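Local coordinates for gram-negative insecticidal protein (Chromobacterium piscinae, PDB 6FBM) that acts as an insecticidal toxin of the MACPF family and probably damages target-cell membranes by forming pores, at residues A[181-186]-A[226-231]. Sequence-based numbering, arbitrary orientation.
Sequences LDYSAA and NSFRSN
Y183 and F228 reach toward each other tip to tip, one from a strand and the other from a helix. In F228 CG is anti to the backbone N (chi1 169°), which carries CG off the helix toward the strand. The phenol end of Y183 meets the F228 ring at its edge. Y183 OH lies near the plane of that ring, 3.5 Å from F228 CE2, and Y183 CZ is in the plane as well. Y183 CE2 adds an apolar contact of 3.7 Å to F228 CE2. F228 thus offers the CE2 edge of its ring to the tyrosine.

A185 sits two residues further along the strand, and its side chain also starts toward the helix. Its CB approaches F228 CZ obliquely at 3.4 Å, with F228 CE1 a little farther off at 3.8 Å. The end of the F228 ring therefore rests against both residues.

R229 comes past the phenol tip with its chain extended from CG to NE. It crosses Y183 at about a right angle, and the ring and guanidinium planes are 71° apart. R229 NE is 3.9 Å from Y183 OH. The two are linked indirectly, because S205 OG is hydrogen-bonded to both. S205 thus satisfies the buried phenol oxygen beside the packed rings.

The contact packs the last turn of helix 220-230 on strand 179-187 of the central MACPF sheet, with segment axes 77° apart. Helices 198-209 and 220-230 link this strand to 232-239. As in MACPF relatives, they probably correspond to the second transmembrane-hairpin region. The strand lies between antiparallel neighbours 120-134 and 232-239. I234 of strand 232-239 touches both Y183 and F228, while helix 198-209 adds L209 against Y183 and L198 and T201 against F228.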
loop_
_atom_site.group_PDB
_atom_site.type_symbol
_atom_site.label_atom_id
_atom_site.label_comp_id
_atom_site.label_asym_id
_atom_site.label_seq_id
_atom_site.Cartn_x
_atom_site.Cartn_y
_atom_site.Cartn_z
ATOM N N LEU A 181 -3.069 28.769 5.138
ATOM C CA LEU A 181 -2.044 29.318 4.260
ATOM C C LEU A 181 -1.802 30.765 4.623
ATOM O O LEU A 181 -2.751 31.508 4.846
ATOM C CB LEU A 181 -2.473 29.215 2.809
ATOM C CG LEU A 181 -2.607 27.795 2.263
ATOM C CD1 LEU A 181 -2.966 27.872 0.794
ATOM C CD2 LEU A 181 -1.343 26.967 2.458
ATOM N N ASP A 182 -0.520 31.134 4.686
ATOM C CA ASP A 182 -0.056 32.488 4.948
ATOM C C ASP A 182 0.616 32.998 3.704
ATOM O O ASP A 182 1.695 32.535 3.342
ATOM C CB ASP A 182 0.975 32.485 6.046
ATOM C CG ASP A 182 0.371 32.221 7.401
ATOM O OD1 ASP A 182 -0.847 32.163 7.490
ATOM O OD2 ASP A 182 1.113 32.039 8.385
ATOM N N TYR A 183 -0.032 33.940 3.022
ATOM C CA TYR A 183 0.517 34.577 1.845
ATOM C C TYR A 183 1.057 35.876 2.352
ATOM O O TYR A 183 0.304 36.824 2.587
ATOM C CB TYR A 183 -0.611 34.772 0.842
ATOM C CG TYR A 183 -0.236 35.339 -0.512
ATOM C CD1 TYR A 183 0.450 34.582 -1.441
ATOM C CD2 TYR A 183 -0.671 36.591 -0.885
ATOM C CE1 TYR A 183 0.748 35.105 -2.679
ATOM C CE2 TYR A 183 -0.391 37.101 -2.135
ATOM C CZ TYR A 183 0.313 36.356 -3.029
ATOM O OH TYR A 183 0.583 36.874 -4.262
ATOM N N SER A 184 2.362 35.917 2.570
ATOM C CA SER A 184 2.983 37.094 3.193
ATOM C C SER A 184 3.796 37.894 2.180
ATOM O O SER A 184 4.561 37.319 1.386
ATOM C CB SER A 184 3.840 36.683 4.394
ATOM O OG SER A 184 4.983 35.978 3.979
ATOM N N ALA A 185 3.637 39.221 2.212
ATOM C CA ALA A 185 4.263 40.069 1.197
ATOM C C ALA A 185 4.950 41.260 1.823
ATOM O O ALA A 185 4.361 41.981 2.664
ATOM C CB ALA A 185 3.251 40.523 0.148
ATOM N N ALA A 186 6.206 41.450 1.421
ATOM C CA ALA A 186 6.921 42.691 1.644
ATOM C C ALA A 186 6.826 43.486 0.344
ATOM O O ALA A 186 7.501 43.154 -0.635
ATOM C CB ALA A 186 8.368 42.409 1.982
ATOM N N ASN A 226 -0.203 41.995 -11.012
ATOM C CA ASN A 226 1.137 41.864 -11.614
ATOM C C ASN A 226 2.129 42.836 -10.985
ATOM O O ASN A 226 3.267 42.489 -10.696
ATOM C CB ASN A 226 1.111 42.094 -13.134
ATOM C CG ASN A 226 0.595 40.888 -13.914
ATOM O OD1 ASN A 226 0.562 39.760 -13.407
ATOM N ND2 ASN A 226 0.231 41.111 -15.165
ATOM N N SER A 227 1.656 44.053 -10.776
ATOM C CA SER A 227 2.431 45.100 -10.127
ATOM C C SER A 227 2.822 44.716 -8.688
ATOM O O SER A 227 3.965 44.890 -8.261
ATOM C CB SER A 227 1.618 46.387 -10.126
ATOM O OG SER A 227 2.444 47.480 -9.837
ATOM N N PHE A 228 1.849 44.186 -7.954
ATOM C CA PHE A 228 2.054 43.680 -6.584
ATOM C C PHE A 228 3.127 42.597 -6.544
ATOM O O PHE A 228 4.097 42.681 -5.793
ATOM C CB PHE A 228 0.708 43.187 -6.005
ATOM C CG PHE A 228 0.816 42.413 -4.730
ATOM C CD1 PHE A 228 0.964 43.051 -3.511
ATOM C CD2 PHE A 228 0.741 41.026 -4.743
ATOM C CE1 PHE A 228 1.049 42.305 -2.326
ATOM C CE2 PHE A 228 0.815 40.284 -3.579
ATOM C CZ PHE A 228 0.978 40.923 -2.370
ATOM N N ARG A 229 2.955 41.597 -7.389
ATOM C CA ARG A 229 3.855 40.466 -7.409
ATOM C C ARG A 229 5.288 40.818 -7.791
ATOM O O ARG A 229 6.222 40.396 -7.114
ATOM C CB ARG A 229 3.314 39.367 -8.333
ATOM C CG ARG A 229 2.061 38.695 -7.798
ATOM C CD ARG A 229 1.623 37.520 -8.659
ATOM N NE ARG A 229 0.347 37.007 -8.187
ATOM C CZ ARG A 229 -0.351 36.039 -8.779
ATOM N NH1 ARG A 229 0.110 35.445 -9.882
ATOM N NH2 ARG A 229 -1.533 35.678 -8.276
ATOM N N SER A 230 5.461 41.572 -8.867
ATOM C CA SER A 230 6.807 41.910 -9.345
ATOM C C SER A 230 7.509 43.004 -8.512
ATOM O O SER A 230 8.733 43.131 -8.593
ATOM C CB SER A 230 6.834 42.203 -10.862
ATOM O OG SER A 230 5.869 43.133 -11.208
ATOM N N ASN A 231 6.758 43.749 -7.697
ATOM C CA ASN A 231 7.355 44.676 -6.711
ATOM C C ASN A 231 7.197 44.251 -5.246
ATOM O O ASN A 231 7.313 45.093 -4.342
ATOM C CB ASN A 231 6.801 46.086 -6.909
ATOM C CG ASN A 231 7.077 46.627 -8.293
ATOM O OD1 ASN A 231 6.144 46.947 -9.051
ATOM N ND2 ASN A 231 8.351 46.697 -8.652
#